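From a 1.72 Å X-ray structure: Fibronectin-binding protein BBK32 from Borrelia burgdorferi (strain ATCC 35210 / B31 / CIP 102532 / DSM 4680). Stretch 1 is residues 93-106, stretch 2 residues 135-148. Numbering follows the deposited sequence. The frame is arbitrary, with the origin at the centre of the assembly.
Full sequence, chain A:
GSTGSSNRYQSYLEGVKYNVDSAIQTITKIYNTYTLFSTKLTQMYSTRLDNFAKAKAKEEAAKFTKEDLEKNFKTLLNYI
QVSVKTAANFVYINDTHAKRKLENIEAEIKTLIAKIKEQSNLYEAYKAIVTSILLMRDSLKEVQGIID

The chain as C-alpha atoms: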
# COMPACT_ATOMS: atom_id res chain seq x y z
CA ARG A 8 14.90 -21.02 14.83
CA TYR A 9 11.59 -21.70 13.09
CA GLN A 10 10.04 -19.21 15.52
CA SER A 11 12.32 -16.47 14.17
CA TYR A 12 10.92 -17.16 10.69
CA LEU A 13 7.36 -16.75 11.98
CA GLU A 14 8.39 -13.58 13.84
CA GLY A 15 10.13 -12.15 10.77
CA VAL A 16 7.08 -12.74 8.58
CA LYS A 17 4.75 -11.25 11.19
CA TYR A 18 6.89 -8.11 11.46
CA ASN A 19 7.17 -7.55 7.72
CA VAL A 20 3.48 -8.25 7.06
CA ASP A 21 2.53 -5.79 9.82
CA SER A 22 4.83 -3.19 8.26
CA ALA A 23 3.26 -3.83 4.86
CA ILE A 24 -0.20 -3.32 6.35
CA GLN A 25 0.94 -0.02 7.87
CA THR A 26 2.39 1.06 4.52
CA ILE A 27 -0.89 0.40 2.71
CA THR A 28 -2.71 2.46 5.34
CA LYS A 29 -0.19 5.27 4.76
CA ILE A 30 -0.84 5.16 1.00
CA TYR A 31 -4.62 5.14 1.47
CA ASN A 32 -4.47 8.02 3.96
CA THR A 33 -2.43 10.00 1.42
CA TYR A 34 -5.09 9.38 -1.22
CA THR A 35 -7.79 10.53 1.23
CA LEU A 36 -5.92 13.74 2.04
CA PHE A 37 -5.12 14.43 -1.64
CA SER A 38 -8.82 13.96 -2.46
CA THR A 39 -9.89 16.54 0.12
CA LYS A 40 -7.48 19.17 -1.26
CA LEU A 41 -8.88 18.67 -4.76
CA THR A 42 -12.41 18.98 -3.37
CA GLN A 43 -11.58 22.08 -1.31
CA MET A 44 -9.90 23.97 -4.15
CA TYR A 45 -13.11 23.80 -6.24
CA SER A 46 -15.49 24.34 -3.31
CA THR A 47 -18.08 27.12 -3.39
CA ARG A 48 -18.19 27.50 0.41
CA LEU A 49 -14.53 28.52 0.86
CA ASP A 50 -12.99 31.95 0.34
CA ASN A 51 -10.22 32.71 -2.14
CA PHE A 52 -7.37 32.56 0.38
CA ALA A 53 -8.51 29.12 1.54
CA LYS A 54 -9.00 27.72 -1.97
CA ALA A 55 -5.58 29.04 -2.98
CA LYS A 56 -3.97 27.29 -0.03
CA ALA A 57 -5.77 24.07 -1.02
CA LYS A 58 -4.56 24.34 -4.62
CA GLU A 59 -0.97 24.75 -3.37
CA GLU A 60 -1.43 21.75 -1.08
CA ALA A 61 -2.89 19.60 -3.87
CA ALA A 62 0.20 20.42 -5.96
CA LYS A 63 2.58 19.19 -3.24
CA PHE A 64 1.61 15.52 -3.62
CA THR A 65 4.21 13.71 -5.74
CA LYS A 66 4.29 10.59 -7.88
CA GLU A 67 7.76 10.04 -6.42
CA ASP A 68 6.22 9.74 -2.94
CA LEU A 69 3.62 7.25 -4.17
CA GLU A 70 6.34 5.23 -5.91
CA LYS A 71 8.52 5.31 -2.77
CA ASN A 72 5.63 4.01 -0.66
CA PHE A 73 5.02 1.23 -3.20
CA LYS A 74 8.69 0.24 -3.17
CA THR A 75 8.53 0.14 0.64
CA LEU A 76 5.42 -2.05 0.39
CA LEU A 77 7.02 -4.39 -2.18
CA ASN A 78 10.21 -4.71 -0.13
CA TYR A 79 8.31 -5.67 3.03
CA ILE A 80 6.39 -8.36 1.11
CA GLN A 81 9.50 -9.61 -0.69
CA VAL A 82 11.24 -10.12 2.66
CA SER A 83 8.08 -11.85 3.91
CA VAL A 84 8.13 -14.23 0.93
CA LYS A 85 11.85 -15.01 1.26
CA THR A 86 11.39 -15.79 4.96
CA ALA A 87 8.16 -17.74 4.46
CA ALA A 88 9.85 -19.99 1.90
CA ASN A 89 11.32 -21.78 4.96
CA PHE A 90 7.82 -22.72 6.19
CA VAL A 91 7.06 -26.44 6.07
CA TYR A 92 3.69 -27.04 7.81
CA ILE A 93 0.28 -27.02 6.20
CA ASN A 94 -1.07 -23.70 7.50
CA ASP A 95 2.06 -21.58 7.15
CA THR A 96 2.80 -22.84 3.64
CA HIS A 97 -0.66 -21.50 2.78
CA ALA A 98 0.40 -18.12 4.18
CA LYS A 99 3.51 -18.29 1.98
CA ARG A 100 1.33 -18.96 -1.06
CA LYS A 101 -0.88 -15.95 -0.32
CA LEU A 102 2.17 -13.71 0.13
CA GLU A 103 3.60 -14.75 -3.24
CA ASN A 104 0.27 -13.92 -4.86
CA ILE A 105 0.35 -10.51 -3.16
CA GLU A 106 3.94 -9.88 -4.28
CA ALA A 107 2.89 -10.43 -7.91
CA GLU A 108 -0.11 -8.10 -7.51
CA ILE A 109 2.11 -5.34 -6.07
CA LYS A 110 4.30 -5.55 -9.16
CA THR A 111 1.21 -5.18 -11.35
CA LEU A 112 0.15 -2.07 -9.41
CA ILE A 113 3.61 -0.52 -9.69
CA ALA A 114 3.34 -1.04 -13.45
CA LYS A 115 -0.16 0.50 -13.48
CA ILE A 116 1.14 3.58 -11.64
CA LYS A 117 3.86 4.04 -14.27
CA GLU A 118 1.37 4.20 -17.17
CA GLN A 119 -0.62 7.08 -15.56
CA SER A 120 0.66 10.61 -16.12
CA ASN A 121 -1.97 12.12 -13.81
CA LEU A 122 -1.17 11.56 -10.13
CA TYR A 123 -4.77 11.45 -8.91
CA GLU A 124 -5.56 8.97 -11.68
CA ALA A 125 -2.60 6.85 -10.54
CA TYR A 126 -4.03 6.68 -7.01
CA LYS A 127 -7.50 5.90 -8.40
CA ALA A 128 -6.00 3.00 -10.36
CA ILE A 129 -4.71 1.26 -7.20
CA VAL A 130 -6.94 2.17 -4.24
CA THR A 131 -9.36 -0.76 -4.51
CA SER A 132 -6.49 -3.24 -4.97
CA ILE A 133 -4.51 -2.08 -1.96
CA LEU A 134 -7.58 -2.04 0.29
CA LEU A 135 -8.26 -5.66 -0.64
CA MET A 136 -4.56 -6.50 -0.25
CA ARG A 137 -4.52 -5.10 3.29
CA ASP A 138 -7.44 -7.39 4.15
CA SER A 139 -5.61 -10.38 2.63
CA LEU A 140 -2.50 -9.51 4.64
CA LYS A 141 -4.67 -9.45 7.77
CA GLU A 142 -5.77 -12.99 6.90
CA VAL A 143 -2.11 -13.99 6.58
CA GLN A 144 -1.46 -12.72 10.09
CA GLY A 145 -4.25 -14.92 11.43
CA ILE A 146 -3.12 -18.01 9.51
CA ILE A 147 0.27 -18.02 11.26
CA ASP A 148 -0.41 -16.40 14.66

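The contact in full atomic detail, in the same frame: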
# COMPACT_ATOMS: atom_id res chain seq x y z
N ILE A 93 1.36 -27.15 7.18
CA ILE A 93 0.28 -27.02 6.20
C ILE A 93 -0.34 -25.62 6.22
O ILE A 93 -0.68 -25.07 5.16
CB ILE A 93 -0.77 -28.13 6.44
CG1 ILE A 93 -1.74 -28.22 5.26
CG2 ILE A 93 -1.50 -27.94 7.76
CD1 ILE A 93 -1.38 -29.31 4.27
N ASN A 94 -0.46 -25.01 7.40
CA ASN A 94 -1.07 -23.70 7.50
C ASN A 94 -0.11 -22.59 7.07
O ASN A 94 -0.51 -21.68 6.34
CB ASN A 94 -1.57 -23.45 8.93
CG ASN A 94 -0.43 -23.15 9.90
OD1 ASN A 94 0.55 -23.89 9.99
ND2 ASN A 94 -0.55 -22.04 10.63
N ASP A 95 1.15 -22.66 7.49
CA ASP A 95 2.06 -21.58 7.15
C ASP A 95 2.57 -21.65 5.72
O ASP A 95 2.97 -20.62 5.17
CB ASP A 95 3.22 -21.50 8.16
CG ASP A 95 3.96 -22.82 8.34
OD1 ASP A 95 3.83 -23.72 7.48
OD2 ASP A 95 4.67 -22.95 9.36
N THR A 96 2.54 -22.83 5.08
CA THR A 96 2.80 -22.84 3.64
C THR A 96 1.67 -22.16 2.88
O THR A 96 1.91 -21.57 1.82
CB THR A 96 3.02 -24.27 3.11
OG1 THR A 96 1.89 -25.09 3.46
CG2 THR A 96 4.31 -24.87 3.67
N HIS A 97 0.44 -22.24 3.40
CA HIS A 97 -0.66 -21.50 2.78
C HIS A 97 -0.43 -19.99 2.89
O HIS A 97 -0.70 -19.25 1.94
CB HIS A 97 -1.98 -21.89 3.43
CG HIS A 97 -3.16 -21.19 2.84
ND1 HIS A 97 -4.13 -20.59 3.61
CD2 HIS A 97 -3.52 -20.99 1.55
CE1 HIS A 97 -5.04 -20.04 2.83
NE2 HIS A 97 -4.70 -20.27 1.57
N ALA A 98 0.03 -19.53 4.05
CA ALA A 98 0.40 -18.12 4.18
C ALA A 98 1.47 -17.74 3.16
O ALA A 98 1.39 -16.68 2.53
CB ALA A 98 0.90 -17.84 5.60
N LYS A 99 2.49 -18.58 2.99
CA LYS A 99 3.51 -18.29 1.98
C LYS A 99 2.89 -18.16 0.59
O LYS A 99 3.27 -17.29 -0.20
CB LYS A 99 4.59 -19.37 2.01
CG LYS A 99 5.77 -19.14 1.07
CD LYS A 99 5.55 -19.80 -0.28
CE LYS A 99 6.85 -19.92 -1.04
NZ LYS A 99 6.65 -20.66 -2.32
N ARG A 100 1.93 -19.04 0.26
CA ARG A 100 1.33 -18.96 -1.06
C ARG A 100 0.55 -17.66 -1.24
O ARG A 100 0.59 -17.05 -2.32
CB ARG A 100 0.43 -20.18 -1.28
CG ARG A 100 1.23 -21.47 -1.42
CD ARG A 100 0.34 -22.64 -1.85
NE ARG A 100 -0.55 -23.06 -0.76
CZ ARG A 100 -0.23 -23.96 0.16
NH1 ARG A 100 0.96 -24.55 0.14
NH2 ARG A 100 -1.10 -24.28 1.11
N LYS A 101 -0.15 -17.21 -0.20
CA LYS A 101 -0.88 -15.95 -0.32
C LYS A 101 0.08 -14.78 -0.50
O LYS A 101 -0.18 -13.87 -1.29
CB LYS A 101 -1.75 -15.73 0.91
CG LYS A 101 -2.90 -16.73 1.06
CD LYS A 101 -3.69 -16.49 2.34
CE LYS A 101 -4.39 -15.14 2.34
NZ LYS A 101 -5.24 -14.94 1.12
N LEU A 102 1.20 -14.79 0.23
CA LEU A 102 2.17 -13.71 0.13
C LEU A 102 2.79 -13.64 -1.26
O LEU A 102 3.02 -12.55 -1.78
CB LEU A 102 3.25 -13.90 1.21
CG LEU A 102 2.81 -13.69 2.65
CD1 LEU A 102 3.88 -14.17 3.60
CD2 LEU A 102 2.54 -12.21 2.93
N GLU A 103 3.08 -14.79 -1.88
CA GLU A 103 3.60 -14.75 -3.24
C GLU A 103 2.58 -14.18 -4.21
O GLU A 103 2.94 -13.43 -5.13
CB GLU A 103 4.04 -16.15 -3.67
CG GLU A 103 5.28 -16.60 -2.95
CD GLU A 103 6.01 -17.73 -3.66
OE1 GLU A 103 5.37 -18.78 -3.89
OE2 GLU A 103 7.21 -17.55 -3.98
N ASN A 104 1.30 -14.51 -4.02
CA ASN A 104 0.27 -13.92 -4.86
C ASN A 104 0.23 -12.41 -4.68
O ASN A 104 0.09 -11.66 -5.66
CB ASN A 104 -1.10 -14.50 -4.51
CG ASN A 104 -1.26 -15.93 -4.98
OD1 ASN A 104 -0.66 -16.34 -5.97
ND2 ASN A 104 -2.07 -16.70 -4.26
N ILE A 105 0.39 -11.95 -3.44
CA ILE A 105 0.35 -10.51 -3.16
C ILE A 105 1.57 -9.81 -3.75
O ILE A 105 1.46 -8.70 -4.29
CB ILE A 105 0.23 -10.29 -1.65
CG1 ILE A 105 -1.20 -10.62 -1.20
CG2 ILE A 105 0.70 -8.88 -1.23
CD1 ILE A 105 -1.31 -10.88 0.27
N GLU A 106 2.75 -10.43 -3.64
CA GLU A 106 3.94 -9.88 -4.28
C GLU A 106 3.70 -9.62 -5.76
O GLU A 106 4.01 -8.54 -6.27
CB GLU A 106 5.14 -10.82 -4.09
CG GLU A 106 6.43 -10.24 -4.67
CD GLU A 106 7.56 -11.27 -4.75
OE1 GLU A 106 7.32 -12.46 -4.45
OE2 GLU A 106 8.69 -10.87 -5.12
N LEU A 135 -8.06 -4.22 -0.70
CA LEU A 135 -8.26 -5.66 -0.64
C LEU A 135 -7.00 -6.39 -0.17
O LEU A 135 -7.08 -7.36 0.60
CB LEU A 135 -8.71 -6.17 -2.01
CG LEU A 135 -10.13 -5.74 -2.38
CD1 LEU A 135 -10.46 -5.93 -3.84
CD2 LEU A 135 -11.13 -6.48 -1.48
N MET A 136 -5.85 -5.94 -0.65
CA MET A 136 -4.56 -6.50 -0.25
C MET A 136 -4.34 -6.39 1.25
O MET A 136 -3.86 -7.33 1.89
CB MET A 136 -3.46 -5.79 -1.03
CG MET A 136 -2.06 -6.31 -0.77
SD MET A 136 -0.87 -5.40 -1.77
CE MET A 136 -1.36 -5.91 -3.42
N ARG A 137 -4.66 -5.23 1.85
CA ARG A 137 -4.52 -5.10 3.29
C ARG A 137 -5.37 -6.13 4.03
O ARG A 137 -4.92 -6.71 5.02
CB ARG A 137 -4.91 -3.68 3.73
CG ARG A 137 -4.68 -3.41 5.20
CD ARG A 137 -4.95 -1.92 5.53
NE ARG A 137 -6.34 -1.57 5.25
CZ ARG A 137 -6.87 -0.37 5.47
NH1 ARG A 137 -6.14 0.62 5.97
NH2 ARG A 137 -8.15 -0.16 5.20
N ASP A 138 -6.59 -6.37 3.54
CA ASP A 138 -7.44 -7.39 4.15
C ASP A 138 -6.81 -8.77 4.01
O ASP A 138 -6.79 -9.55 4.97
CB ASP A 138 -8.83 -7.37 3.50
CG ASP A 138 -9.66 -6.17 3.96
OD1 ASP A 138 -9.26 -5.48 4.93
OD2 ASP A 138 -10.72 -5.93 3.34
N SER A 139 -6.27 -9.08 2.83
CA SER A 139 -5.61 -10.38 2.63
C SER A 139 -4.40 -10.53 3.54
O SER A 139 -4.16 -11.61 4.09
CB SER A 139 -5.20 -10.57 1.17
OG SER A 139 -6.30 -10.50 0.28
N LEU A 140 -3.62 -9.46 3.71
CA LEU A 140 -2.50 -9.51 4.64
C LEU A 140 -2.96 -9.73 6.07
O LEU A 140 -2.25 -10.39 6.85
CB LEU A 140 -1.67 -8.22 4.54
CG LEU A 140 -0.93 -8.02 3.21
CD1 LEU A 140 -0.33 -6.62 3.15
CD2 LEU A 140 0.16 -9.08 3.02
N LYS A 141 -4.12 -9.19 6.44
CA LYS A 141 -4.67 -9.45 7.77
C LYS A 141 -5.02 -10.92 7.94
O LYS A 141 -4.83 -11.49 9.02
CB LYS A 141 -5.89 -8.56 8.01
CG LYS A 141 -5.54 -7.11 8.34
CD LYS A 141 -6.76 -6.20 8.21
CE LYS A 141 -6.38 -4.73 8.34
NZ LYS A 141 -5.99 -4.37 9.74
N GLU A 142 -5.55 -11.55 6.88
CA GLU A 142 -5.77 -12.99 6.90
C GLU A 142 -4.47 -13.75 7.12
O GLU A 142 -4.43 -14.71 7.90
CB GLU A 142 -6.43 -13.43 5.60
CG GLU A 142 -7.94 -13.33 5.63
CD GLU A 142 -8.54 -12.92 4.30
OE1 GLU A 142 -8.11 -13.46 3.25
OE2 GLU A 142 -9.45 -12.06 4.30
N VAL A 143 -3.41 -13.34 6.42
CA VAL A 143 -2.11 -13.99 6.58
C VAL A 143 -1.68 -13.98 8.03
O VAL A 143 -1.22 -14.99 8.58
CB VAL A 143 -1.06 -13.31 5.67
CG1 VAL A 143 0.35 -13.61 6.17
CG2 VAL A 143 -1.24 -13.73 4.22
N GLN A 144 -1.84 -12.83 8.69
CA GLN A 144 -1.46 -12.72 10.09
C GLN A 144 -2.22 -13.71 10.96
O GLN A 144 -1.65 -14.27 11.90
CB GLN A 144 -1.69 -11.29 10.59
CG GLN A 144 -0.72 -10.27 10.00
CD GLN A 144 0.71 -10.42 10.52
OE1 GLN A 144 1.28 -11.52 10.52
NE2 GLN A 144 1.29 -9.32 10.96
N GLY A 145 -3.49 -13.96 10.65
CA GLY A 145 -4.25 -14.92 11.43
C GLY A 145 -3.83 -16.35 11.16
O GLY A 145 -3.84 -17.19 12.07
N ILE A 146 -3.47 -16.65 9.91
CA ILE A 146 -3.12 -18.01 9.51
C ILE A 146 -1.88 -18.52 10.24
O ILE A 146 -1.73 -19.72 10.47
CB ILE A 146 -2.95 -18.06 7.98
CG1 ILE A 146 -4.32 -17.98 7.30
CG2 ILE A 146 -2.21 -19.31 7.53
CD1 ILE A 146 -4.28 -18.00 5.79
N ILE A 147 -0.97 -17.62 10.63
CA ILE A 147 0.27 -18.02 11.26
C ILE A 147 0.34 -17.70 12.75
O ILE A 147 1.15 -18.32 13.46
CB ILE A 147 1.49 -17.40 10.54
CG1 ILE A 147 1.41 -15.88 10.60
CG2 ILE A 147 1.57 -17.89 9.11
CD1 ILE A 147 2.75 -15.19 10.47
N ASP A 148 -0.45 -16.75 13.24
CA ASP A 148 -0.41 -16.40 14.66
C ASP A 148 -1.79 -16.57 15.30
O ASP A 148 -2.71 -15.81 15.01
CB ASP A 148 0.08 -14.97 14.85
CG ASP A 148 1.57 -14.80 14.54
OD1 ASP A 148 2.11 -13.71 14.79
OD2 ASP A 148 2.19 -15.77 14.05
O HOH W 1 -7.75 -13.17 0.46

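How do the two helices meet? They run nearly antiparallel, with 162° between their directions and axes 8.9 Å apart at closest approach, so the start of the first stretch lies beside the end of the second. The backbones come nearest at Ala98, whose CA lies 5.4 Å from Val143 CA. Toward the other end, where Leu102 lies level with Leu140 and Ile105 with Met136, larger side chains span the more widely separated backbones.

Which polar group makes a direct hydrogen bond across the contact? Asn94 does, through its side-chain amide: ND2 donates to the carbonyl O of Ile146 at 2.6 Å, short but bent, with an angle of 137° at the hydrogen. This carbonyl is free to accept because Ile146 lies in the last turn of its helix, where the chain ends before an amide four residues on could reach back. The bond therefore ties the first helix to the C-terminal end of the second. Nearby, Asp95 CB comes within 4.1 Å of Ile147 CG2; Asp95 OD2 is satisfied elsewhere in the structure.

What satisfies the charge of Lys101? Its side chain sits as a knob among Ser139, Glu142, Val143 and Ile146. The aliphatic part packs on apolar neighbours, CB lying 3.9 Å from Val143 CG2 and CD 3.8 Å from Ile146 CD1, while the amine continues to the polar margin. There the salt bridge from NZ to Glu142 OE1 is long, at 3.9 Å, and water 1 supplies the closer link. Lys101 NZ donates to the water's O at 3.1 Å, and that O in turn donates to Glu142 OE1 at 2.8 Å. The same water's O lies 3.0 Å from Ser139 OG in a hydrogen bond, so one molecule joins all three side chains.

What fills the rest of the interface? Ile146 returns the knob-in-hole arrangement, fitting among Asn94, His97, Ala98 and Lys101; its CD1 reaches within 3.4 Å of His97 ND1, approaching the ring obliquely. Ala98 offers a small surface on which two isoleucines close in, its CB 3.9 Å from Ile146 CG2 and 3.6 Å from Ile147 CG2. Farther along, Leu102 CD2 meets Leu140 CD2 at 3.9 Å, and Ile105 packs on both Leu140 and Met136, the closest pairs being CD1 to Leu140 CD2 at 3.6 Å and CG2 to Met136 CG at 3.8 Å. These contacts of Ala98, Leu102 and Ile105 are apolar and demand no hydrogen-bonding partner, while the amides of Ala98, Leu102, Ile105, Leu140 and Ile146 bond to carbonyls four residues back in their own helices, and Ile147 N does so to Val143 O only weakly, at 3.3 Å.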